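Local coordinates for DNA translocase coupling protein (Clostridium perfringens, PDB 6O1W) that probably binds ATP and DNA as an FtsK/SpoIIIE-family translocase, the coupling protein of plasmid conjugation, at residues 158-170 with 179-192. Sequence-based numbering, arbitrary orientation.
Sequences AIAYMVDFKGGVE and GQVITEVDAAEKLF. With BGC (beta-D-glucopyranose), chain E.
The Tyr161 ring carries Leu191 CD1 over one face, a CH-pi contact 3.9 Å from the ring centroid, while Ile182 CD1 and the glucose lie at its edge; the Phe165 ring has the Glu184 carbonyl carbon and Val185 N over one face and Ala188 CB in plane at its edge. Tyr161 on strand 159-163 and Phe165 just after it pack against the helix that begins at Val185. Strands 159-163 and 179-182 are parallel neighbours at the end of the sheet of the P-loop ATPase domain. On the other side, strand 159-163 bonds to strand 229-233. Parallel pairing staggers the main-chain bonds: Met162 N donates to Gln180 O, Met162 O accepts from Ile182 N at 2.7 Å, and Asp164 N reaches Ile182 O. Alternation then sends Tyr161, Val163 and Ile182 to the face beneath the helix. There Leu191, with CG anti to its own N (chi1 170°), spreads its two methyls, CD1 to the tyrosine and CD2 to Val163 CG2 at 3.8 Å. Branched aliphatics suit this apolar layer, and tyrosine suits its margin because its ring packs on leucine while its hydroxyl can meet polar groups; in this crystal Tyr161 OH lies 2.7 Å from glucose O1. Small Ala188 lets Phe165 CZ come within 3.7 Å of its CB. The opposite face carries Ala160, Met162 and Val181, and helix 142-155, which begins at the end of the P-loop, packs on the first two. The Met162 side chain, present as selenomethionine, bends at chi2 and chi3 and brings CE to 3.6 Å from Gly179 C, where a residue lacking a side chain leaves room. Beyond the strands Gly168, at positive phi, lies against Thr183 CG2. Asp164 shapes this turn with both carboxylate oxygens: OD1 takes Lys166 N from above the carboxylate plane, forming an Asx turn, and OD2 receives Glu170 N at 2.8 Å, nearly in line with its C-O bond.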
# COMPACT_ATOMS: atom_id res chain seq x y z
N ALA A 158 -2.51 -8.35 19.87
CA ALA A 158 -3.60 -8.87 19.01
C ALA A 158 -3.48 -10.39 18.78
O ALA A 158 -2.38 -10.95 18.91
CB ALA A 158 -3.59 -8.17 17.66
N ILE A 159 -4.62 -11.02 18.44
CA ILE A 159 -4.78 -12.42 18.04
C ILE A 159 -4.61 -12.38 16.51
O ILE A 159 -5.18 -11.51 15.86
CB ILE A 159 -6.21 -12.99 18.40
CG1 ILE A 159 -6.38 -13.11 19.92
CG2 ILE A 159 -6.47 -14.36 17.73
CD1 ILE A 159 -7.87 -13.20 20.39
N ALA A 160 -3.93 -13.38 15.93
CA ALA A 160 -3.70 -13.41 14.50
C ALA A 160 -4.15 -14.66 13.79
O ALA A 160 -3.99 -15.76 14.30
CB ALA A 160 -2.22 -13.17 14.22
N TYR A 161 -4.65 -14.47 12.57
CA TYR A 161 -5.06 -15.54 11.66
C TYR A 161 -4.41 -15.24 10.32
O TYR A 161 -4.46 -14.10 9.84
CB TYR A 161 -6.58 -15.64 11.53
CG TYR A 161 -7.23 -16.09 12.81
CD1 TYR A 161 -7.22 -17.43 13.19
CD2 TYR A 161 -7.91 -15.19 13.62
CE1 TYR A 161 -7.86 -17.86 14.36
CE2 TYR A 161 -8.49 -15.59 14.81
CZ TYR A 161 -8.47 -16.93 15.18
OH TYR A 161 -9.04 -17.29 16.37
N MSE A 162 -3.74 -16.24 9.75
CA MSE A 162 -3.02 -16.01 8.50
C MSE A 162 -3.49 -16.98 7.47
O MSE A 162 -3.63 -18.17 7.76
CB MSE A 162 -1.52 -16.09 8.73
CG MSE A 162 -1.00 -14.95 9.60
SE MSE A 162 0.41 -15.55 10.82
CE MSE A 162 -0.62 -16.52 12.13
N VAL A 163 -3.79 -16.48 6.27
CA VAL A 163 -4.32 -17.30 5.19
C VAL A 163 -3.32 -17.36 4.04
O VAL A 163 -2.97 -16.32 3.47
CB VAL A 163 -5.71 -16.79 4.70
CG1 VAL A 163 -6.24 -17.64 3.54
CG2 VAL A 163 -6.71 -16.76 5.85
N ASP A 164 -2.91 -18.59 3.68
CA ASP A 164 -2.01 -18.82 2.54
C ASP A 164 -2.24 -20.18 1.94
O ASP A 164 -1.78 -21.15 2.50
CB ASP A 164 -0.53 -18.64 2.95
CG ASP A 164 0.52 -19.05 1.90
OD1 ASP A 164 0.20 -19.02 0.69
OD2 ASP A 164 1.63 -19.40 2.30
N PHE A 165 -2.88 -20.24 0.77
CA PHE A 165 -3.22 -21.49 0.09
C PHE A 165 -2.05 -22.16 -0.58
O PHE A 165 -2.20 -23.28 -1.04
CB PHE A 165 -4.39 -21.30 -0.89
CG PHE A 165 -5.76 -21.11 -0.25
CD1 PHE A 165 -5.89 -20.87 1.12
CD2 PHE A 165 -6.92 -21.11 -1.02
CE1 PHE A 165 -7.15 -20.67 1.70
CE2 PHE A 165 -8.17 -20.88 -0.44
CZ PHE A 165 -8.28 -20.66 0.92
N LYS A 166 -0.86 -21.52 -0.58
CA LYS A 166 0.34 -22.15 -1.14
C LYS A 166 1.03 -22.98 -0.05
O LYS A 166 2.22 -22.81 0.22
CB LYS A 166 1.26 -21.12 -1.81
CG LYS A 166 0.62 -20.48 -3.03
CD LYS A 166 1.41 -19.29 -3.60
CE LYS A 166 1.18 -18.01 -2.83
NZ LYS A 166 1.68 -16.81 -3.57
N GLY A 167 0.27 -23.90 0.55
CA GLY A 167 0.74 -24.78 1.61
C GLY A 167 1.27 -24.07 2.84
O GLY A 167 1.98 -24.67 3.64
N GLY A 168 0.96 -22.77 2.96
CA GLY A 168 1.40 -21.95 4.08
C GLY A 168 2.87 -21.56 4.04
O GLY A 168 3.38 -21.04 5.03
N VAL A 169 3.54 -21.77 2.89
CA VAL A 169 4.97 -21.48 2.70
C VAL A 169 5.30 -19.99 2.99
O VAL A 169 6.41 -19.68 3.43
CB VAL A 169 5.46 -21.98 1.31
CG1 VAL A 169 6.94 -21.63 1.07
CG2 VAL A 169 5.28 -23.48 1.21
N GLU A 170 4.33 -19.10 2.79
CA GLU A 170 4.50 -17.67 3.07
C GLU A 170 4.42 -17.37 4.57
O GLU A 170 4.81 -16.28 4.98
CB GLU A 170 3.46 -16.83 2.30
CG GLU A 170 3.52 -17.00 0.78
CD GLU A 170 4.88 -16.69 0.17
OE1 GLU A 170 5.59 -17.65 -0.20
OE2 GLU A 170 5.24 -15.49 0.10
N GLY A 179 0.11 -17.66 16.06
CA GLY A 179 -1.25 -17.68 15.54
C GLY A 179 -1.53 -18.90 14.69
O GLY A 179 -0.74 -19.85 14.63
N GLN A 180 -2.67 -18.89 14.05
CA GLN A 180 -3.14 -20.00 13.23
C GLN A 180 -2.92 -19.67 11.76
O GLN A 180 -3.33 -18.60 11.29
CB GLN A 180 -4.62 -20.17 13.47
CG GLN A 180 -5.10 -21.58 13.70
CD GLN A 180 -6.58 -21.53 13.98
OE1 GLN A 180 -7.02 -21.28 15.12
NE2 GLN A 180 -7.39 -21.70 12.94
N VAL A 181 -2.31 -20.61 11.05
CA VAL A 181 -2.07 -20.52 9.61
C VAL A 181 -3.06 -21.45 8.92
O VAL A 181 -3.08 -22.64 9.20
CB VAL A 181 -0.59 -20.82 9.19
CG1 VAL A 181 -0.39 -20.62 7.68
CG2 VAL A 181 0.40 -19.98 9.99
N ILE A 182 -3.90 -20.89 8.03
CA ILE A 182 -4.91 -21.59 7.24
C ILE A 182 -4.32 -21.75 5.84
O ILE A 182 -4.00 -20.75 5.19
CB ILE A 182 -6.24 -20.80 7.28
CG1 ILE A 182 -6.97 -20.96 8.65
CG2 ILE A 182 -7.17 -21.19 6.14
CD1 ILE A 182 -6.34 -20.20 9.86
N THR A 183 -4.16 -23.00 5.38
CA THR A 183 -3.51 -23.34 4.12
C THR A 183 -4.42 -23.94 3.02
O THR A 183 -3.93 -24.24 1.92
CB THR A 183 -2.34 -24.31 4.39
OG1 THR A 183 -2.88 -25.54 4.83
CG2 THR A 183 -1.35 -23.78 5.40
N GLU A 184 -5.69 -24.17 3.33
CA GLU A 184 -6.60 -24.75 2.34
C GLU A 184 -8.01 -24.17 2.50
O GLU A 184 -8.32 -23.63 3.55
CB GLU A 184 -6.55 -26.32 2.35
CG GLU A 184 -7.62 -27.05 3.15
CD GLU A 184 -7.48 -27.13 4.65
OE1 GLU A 184 -6.36 -26.92 5.17
OE2 GLU A 184 -8.50 -27.43 5.32
N VAL A 185 -8.83 -24.30 1.46
CA VAL A 185 -10.17 -23.74 1.35
C VAL A 185 -11.16 -24.27 2.43
O VAL A 185 -11.99 -23.49 2.90
CB VAL A 185 -10.72 -23.88 -0.10
CG1 VAL A 185 -11.07 -25.33 -0.47
CG2 VAL A 185 -11.89 -22.94 -0.34
N ASP A 186 -11.02 -25.55 2.87
CA ASP A 186 -11.88 -26.10 3.92
C ASP A 186 -11.64 -25.38 5.24
O ASP A 186 -12.59 -24.93 5.89
CB ASP A 186 -11.66 -27.63 4.08
CG ASP A 186 -11.97 -28.50 2.88
OD1 ASP A 186 -12.80 -28.09 2.05
OD2 ASP A 186 -11.41 -29.61 2.79
N ALA A 187 -10.36 -25.25 5.64
CA ALA A 187 -9.98 -24.53 6.85
C ALA A 187 -10.38 -23.04 6.75
O ALA A 187 -10.81 -22.48 7.75
CB ALA A 187 -8.49 -24.65 7.10
N ALA A 188 -10.33 -22.43 5.55
CA ALA A 188 -10.73 -21.02 5.34
C ALA A 188 -12.24 -20.84 5.50
O ALA A 188 -12.63 -19.82 6.05
CB ALA A 188 -10.30 -20.51 3.96
N GLU A 189 -13.09 -21.82 5.04
CA GLU A 189 -14.54 -21.71 5.25
C GLU A 189 -14.83 -21.75 6.76
O GLU A 189 -15.57 -20.91 7.24
CB GLU A 189 -15.35 -22.80 4.49
CG GLU A 189 -16.74 -23.03 5.08
CD GLU A 189 -17.81 -23.76 4.30
OE1 GLU A 189 -17.48 -24.63 3.46
OE2 GLU A 189 -19.00 -23.48 4.56
N LYS A 190 -14.21 -22.68 7.51
CA LYS A 190 -14.36 -22.75 8.97
C LYS A 190 -13.88 -21.44 9.63
O LYS A 190 -14.50 -20.97 10.57
CB LYS A 190 -13.59 -23.94 9.58
CG LYS A 190 -14.12 -25.32 9.15
CD LYS A 190 -13.34 -26.44 9.84
CE LYS A 190 -13.34 -27.74 9.05
NZ LYS A 190 -14.67 -28.39 9.01
N LEU A 191 -12.77 -20.87 9.16
CA LEU A 191 -12.23 -19.64 9.73
C LEU A 191 -13.15 -18.46 9.53
O LEU A 191 -13.45 -17.77 10.49
CB LEU A 191 -10.84 -19.29 9.16
CG LEU A 191 -10.30 -17.87 9.54
CD1 LEU A 191 -10.05 -17.77 11.04
CD2 LEU A 191 -9.03 -17.50 8.71
N PHE A 192 -13.59 -18.23 8.30
CA PHE A 192 -14.42 -17.07 7.98
C PHE A 192 -15.84 -17.14 8.56
O PHE A 192 -16.42 -16.10 8.87
CB PHE A 192 -14.43 -16.77 6.47
CG PHE A 192 -13.15 -16.07 6.08
CD1 PHE A 192 -12.93 -14.74 6.42
CD2 PHE A 192 -12.14 -16.76 5.42
CE1 PHE A 192 -11.74 -14.09 6.07
CE2 PHE A 192 -10.93 -16.12 5.09
CZ PHE A 192 -10.73 -14.80 5.43
C2 BGC E . -10.97 -20.57 17.44
C3 BGC E . -12.07 -21.60 17.21
C4 BGC E . -12.49 -21.59 15.74
C5 BGC E . -11.27 -21.80 14.85
C6 BGC E . -11.59 -21.66 13.38
C1 BGC E . -9.81 -20.85 16.50
O1 BGC E . -8.79 -19.92 16.70
O2 BGC E . -10.54 -20.61 18.80
O3 BGC E . -13.18 -21.33 18.05
O4 BGC E . -13.45 -22.61 15.48
O5 BGC E . -10.27 -20.81 15.15
O6 BGC E . -10.42 -21.80 12.59
O HOH W 1 -4.14 -25.07 -0.72